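Local structure of post-proline cleaving enzyme (4HVT) at residues N478-E483 and E547-Q552; Y367-A372 and Q451-S456. The protein probably acts as a serine oligopeptidase that cleaves peptides on the carboxyl side of proline. All coordinates share one frame; numbering follows the deposited sequence.

Both contacts draw on the eight-stranded mixed sheet of the alpha/beta-hydrolase domain. Contact 1 lies inside that domain, where strand 480-483 is covered by the end of helix 536-551; contact 2 sits at its border, where outermost strand 447-455 meets a hairpin of the beta-propeller. Their centres are about 17 Å apart, on the same side of the chain's centre, and they touch directly: Gln552 OE1, just past the helix of contact 1, packs 3.3 Å from Lys452 CE in contact 2. Next to strand 480-483 runs strand 560-565, which leads into what is probably the nucleophile elbow of a Ser-His-Asp triad.

Contact 1: residues N478-E483 and E547-Q552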
# COMPACT_ATOMS: atom_id res chain seq x y z
N ASN A 478 -17.57 -21.93 13.68
CA ASN A 478 -16.60 -20.94 14.06
C ASN A 478 -16.78 -19.63 13.27
O ASN A 478 -16.76 -19.63 12.04
CB ASN A 478 -15.17 -21.44 13.87
CG ASN A 478 -14.93 -22.69 14.67
OD1 ASN A 478 -14.98 -22.64 15.90
ND2 ASN A 478 -14.81 -23.84 13.99
N PRO A 479 -16.98 -18.52 13.99
CA PRO A 479 -16.99 -17.23 13.32
C PRO A 479 -15.66 -17.05 12.58
O PRO A 479 -14.59 -17.15 13.17
CB PRO A 479 -17.15 -16.23 14.48
CG PRO A 479 -17.74 -17.03 15.57
CD PRO A 479 -17.07 -18.37 15.45
N THR A 480 -15.73 -16.73 11.27
CA THR A 480 -14.58 -16.79 10.40
C THR A 480 -14.57 -15.53 9.58
O THR A 480 -15.63 -15.11 9.10
CB THR A 480 -14.65 -18.04 9.49
OG1 THR A 480 -14.62 -19.21 10.31
CG2 THR A 480 -13.53 -18.09 8.45
N LEU A 481 -13.40 -14.91 9.48
CA LEU A 481 -13.21 -13.73 8.67
C LEU A 481 -12.19 -14.05 7.56
O LEU A 481 -11.00 -14.37 7.82
CB LEU A 481 -12.81 -12.56 9.56
CG LEU A 481 -12.91 -11.09 9.21
CD1 LEU A 481 -14.17 -10.77 8.37
CD2 LEU A 481 -12.92 -10.46 10.63
N LEU A 482 -12.68 -13.98 6.33
CA LEU A 482 -11.90 -14.30 5.15
C LEU A 482 -11.62 -13.00 4.40
O LEU A 482 -12.56 -12.24 4.10
CB LEU A 482 -12.70 -15.25 4.26
CG LEU A 482 -12.27 -15.52 2.82
CD1 LEU A 482 -10.84 -16.10 2.69
CD2 LEU A 482 -13.30 -16.42 2.16
N GLU A 483 -10.36 -12.77 4.09
CA GLU A 483 -9.91 -11.56 3.37
C GLU A 483 -9.13 -11.94 2.12
O GLU A 483 -8.52 -13.02 2.05
CB GLU A 483 -9.03 -10.74 4.31
CG GLU A 483 -9.78 -10.28 5.56
CD GLU A 483 -9.00 -9.24 6.36
OE1 GLU A 483 -8.60 -8.21 5.78
OE2 GLU A 483 -8.80 -9.46 7.56
N GLU A 547 -15.83 -22.08 -0.20
CA GLU A 547 -16.49 -23.40 -0.22
C GLU A 547 -15.67 -24.43 0.49
O GLU A 547 -16.24 -25.33 1.14
CB GLU A 547 -16.71 -23.84 -1.66
CG GLU A 547 -17.80 -23.03 -2.33
CD GLU A 547 -17.99 -23.35 -3.78
OE1 GLU A 547 -17.00 -23.63 -4.50
OE2 GLU A 547 -19.15 -23.26 -4.23
N GLU A 548 -14.35 -24.32 0.38
CA GLU A 548 -13.49 -25.27 1.03
C GLU A 548 -13.54 -25.10 2.55
O GLU A 548 -13.49 -26.10 3.29
CB GLU A 548 -12.07 -25.19 0.47
CG GLU A 548 -11.12 -26.20 1.05
CD GLU A 548 -11.35 -27.62 0.54
OE1 GLU A 548 -12.40 -27.93 -0.11
OE2 GLU A 548 -10.47 -28.45 0.78
N LEU A 549 -13.65 -23.86 3.03
CA LEU A 549 -13.77 -23.63 4.48
C LEU A 549 -15.04 -24.28 5.05
O LEU A 549 -15.07 -24.80 6.18
CB LEU A 549 -13.81 -22.12 4.77
CG LEU A 549 -12.56 -21.32 4.41
CD1 LEU A 549 -12.86 -19.86 4.58
CD2 LEU A 549 -11.40 -21.76 5.30
N ILE A 550 -16.08 -24.21 4.25
CA ILE A 550 -17.37 -24.79 4.62
C ILE A 550 -17.27 -26.31 4.51
O ILE A 550 -17.77 -27.01 5.38
CB ILE A 550 -18.49 -24.18 3.74
CG1 ILE A 550 -18.70 -22.72 4.16
CG2 ILE A 550 -19.79 -24.98 3.85
CD1 ILE A 550 -19.42 -21.84 3.14
N LYS A 551 -16.66 -26.85 3.46
CA LYS A 551 -16.61 -28.33 3.28
C LYS A 551 -15.84 -28.99 4.44
O LYS A 551 -16.22 -30.07 4.93
CB LYS A 551 -15.94 -28.66 1.93
CG LYS A 551 -15.97 -30.12 1.47
CD LYS A 551 -15.74 -30.20 -0.06
CE LYS A 551 -15.73 -31.64 -0.59
NZ LYS A 551 -16.99 -32.35 -0.36
N GLN A 552 -14.78 -28.33 4.87
CA GLN A 552 -13.98 -28.84 5.96
C GLN A 552 -14.51 -28.56 7.34
O GLN A 552 -13.81 -28.83 8.29
CB GLN A 552 -12.61 -28.26 5.90
CG GLN A 552 -11.96 -28.70 4.64
CD GLN A 552 -10.50 -28.51 4.72
OE1 GLN A 552 -10.02 -27.50 5.24
NE2 GLN A 552 -9.76 -29.48 4.21
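Leu549 rests on Thr480 and Leu482, joining helix to sheet in the alpha/beta-hydrolase fold. Helix 536-551 belongs to the beta-alpha-beta crossover from strand 510-514 to strand 560-565, and strand 480-483 lies between these two, beneath the helix. The contact is narrow, burying 97 Å² in all, and the CA atoms of Thr480 and Leu549 stay 9.1 Å apart. Leu549 spans this gap with one methyl: chi2 of 172° puts CD1 anti to CA, at the far end of the side chain. CD1 then meets two methyls of the strand, Leu482 CD2 at 4.2 Å and Thr480 CG2 at 4.3 Å. The cross-contact is methyl against methyl, and Leu482 continues it along the helix to Phe542, Val545 and Ser546. Leu481, between Thr480 and Leu482 on the strand, points away from the helix. Away from the sheet the helix opens up: Lys551, roughly opposite Leu549, is exposed to solvent, and Glu547 and Glu548, to the sides, are partly so, Glu547 OE2 being salt-bridged to Arg579. The hydroxyl of Thr480 takes no part in the apolar patch and turns back along its own chain. OG1 donates to Asn478 O at 2.8 Å from above the carbonyl plane, 51° out of it, and that same oxygen is also hydrogen-bonded to Thr555 OG1.

Contact 2: residues Y367-A372 and Q451-S456; sequences YDNVVA and QKEATS
Gln451 reaches Asn369 with a fully stretched side chain: CG lies anti to the backbone N (chi1 179°) and the chain stays extended beyond it, carrying the amide out from the edge of strand 447-455. Its NE2 gives a hydrogen bond to the backbone oxygen of Asn369, 2.9 Å long with an N-H...O angle of 156°. That oxygen lies nearly in the plane of the glutamine amide, although the donor is tilted from the plane of the carbonyl it meets. At the other end of the amide, OE1 accepts from Asn396 ND2, so both polar atoms are held and the flip of the group is fixed. Val371 CG2 packs alongside OE1 at 3.9 Å. The Asn369 amide stands near that of Gln451, their planes 45° apart; its ND2 is 3.5 Å from Gln451 NE2, but two donors cannot bond, so this is mere proximity. Farther out, the carboxylate of Glu453 approaches loosely, with OE2 4.4 Å from Asn369 OD1, on the more open side of the contact. Asn369 presents its carbonyl from a tight turn: it and Val370 both have positive phi, and Asp368 and Val371 pair backbone to backbone through N and O in both directions. This beta-hairpin with a two-residue loop, close to a type I' turn, links strands 362-368 and 371-380 of a propeller blade. Its meeting with the outermost strand of the hydrolase sheet forms part of the interface between the two domains that make up the prolyl oligopeptidase fold.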
# COMPACT_ATOMS: atom_id res chain seq x y z
N TYR A 367 9.73 -14.60 -2.49
CA TYR A 367 8.89 -15.63 -1.88
C TYR A 367 8.99 -16.91 -2.69
O TYR A 367 9.12 -16.90 -3.92
CB TYR A 367 7.43 -15.23 -1.82
CG TYR A 367 7.11 -14.03 -0.96
CD1 TYR A 367 6.94 -14.16 0.43
CD2 TYR A 367 7.01 -12.75 -1.51
CE1 TYR A 367 6.65 -13.06 1.20
CE2 TYR A 367 6.74 -11.66 -0.71
CZ TYR A 367 6.55 -11.82 0.64
OH TYR A 367 6.28 -10.71 1.43
N ASP A 368 8.97 -18.02 -1.99
CA ASP A 368 8.80 -19.34 -2.56
C ASP A 368 7.54 -19.93 -1.93
O ASP A 368 7.52 -20.19 -0.72
CB ASP A 368 10.02 -20.19 -2.19
CG ASP A 368 9.94 -21.60 -2.72
OD1 ASP A 368 8.97 -21.90 -3.43
OD2 ASP A 368 10.90 -22.41 -2.46
N ASN A 369 6.47 -20.08 -2.71
CA ASN A 369 5.19 -20.49 -2.18
C ASN A 369 4.74 -19.58 -1.02
O ASN A 369 4.20 -20.01 -0.03
CB ASN A 369 5.21 -21.98 -1.82
CG ASN A 369 3.84 -22.60 -1.91
OD1 ASN A 369 2.95 -22.09 -2.60
ND2 ASN A 369 3.65 -23.71 -1.21
N VAL A 370 4.91 -18.28 -1.23
CA VAL A 370 4.46 -17.22 -0.29
C VAL A 370 5.12 -17.35 1.07
O VAL A 370 4.57 -16.93 2.06
CB VAL A 370 2.91 -17.16 -0.16
CG1 VAL A 370 2.48 -15.75 0.18
CG2 VAL A 370 2.23 -17.59 -1.44
N VAL A 371 6.34 -17.89 1.07
CA VAL A 371 7.23 -17.90 2.23
C VAL A 371 8.50 -17.08 1.88
O VAL A 371 9.15 -17.31 0.85
CB VAL A 371 7.68 -19.31 2.61
CG1 VAL A 371 8.54 -19.24 3.86
CG2 VAL A 371 6.47 -20.21 2.84
N ALA A 372 8.84 -16.11 2.71
CA ALA A 372 9.98 -15.24 2.43
C ALA A 372 11.33 -16.00 2.41
O ALA A 372 11.57 -16.88 3.26
CB ALA A 372 10.07 -14.08 3.40
N GLN A 451 -0.83 -23.34 6.17
CA GLN A 451 -0.86 -22.95 4.75
C GLN A 451 -1.49 -24.06 3.96
O GLN A 451 -1.05 -25.21 4.02
CB GLN A 451 0.55 -22.64 4.24
CG GLN A 451 0.55 -22.26 2.79
CD GLN A 451 1.89 -21.78 2.30
OE1 GLN A 451 2.86 -21.62 3.10
NE2 GLN A 451 1.98 -21.58 0.99
N LYS A 452 -2.61 -23.76 3.34
CA LYS A 452 -3.41 -24.70 2.65
C LYS A 452 -3.64 -24.27 1.20
O LYS A 452 -3.17 -23.22 0.77
CB LYS A 452 -4.74 -24.82 3.43
CG LYS A 452 -4.60 -25.42 4.83
CD LYS A 452 -5.90 -25.37 5.62
CE LYS A 452 -6.88 -26.44 5.18
NZ LYS A 452 -6.71 -27.68 5.98
N GLU A 453 -4.27 -25.14 0.41
CA GLU A 453 -4.68 -24.82 -0.97
C GLU A 453 -6.08 -25.26 -1.29
O GLU A 453 -6.53 -26.30 -0.91
CB GLU A 453 -3.76 -25.46 -1.98
CG GLU A 453 -2.30 -25.01 -1.83
CD GLU A 453 -1.41 -25.58 -2.92
OE1 GLU A 453 -1.71 -26.71 -3.39
OE2 GLU A 453 -0.42 -24.87 -3.30
N ALA A 454 -6.79 -24.43 -2.03
CA ALA A 454 -8.09 -24.80 -2.57
C ALA A 454 -7.89 -25.13 -4.06
O ALA A 454 -6.92 -24.73 -4.65
CB ALA A 454 -9.04 -23.64 -2.39
N THR A 455 -8.85 -25.84 -4.64
CA THR A 455 -8.92 -26.09 -6.07
C THR A 455 -9.96 -25.22 -6.73
O THR A 455 -11.17 -25.29 -6.46
CB THR A 455 -9.06 -27.60 -6.36
OG1 THR A 455 -7.97 -28.26 -5.70
CG2 THR A 455 -8.93 -27.86 -7.81
N SER A 456 -9.51 -24.40 -7.66
CA SER A 456 -10.43 -23.48 -8.30
C SER A 456 -11.14 -24.16 -9.46
O SER A 456 -10.88 -25.34 -9.79
CB SER A 456 -9.73 -22.21 -8.74
OG SER A 456 -10.66 -21.15 -9.02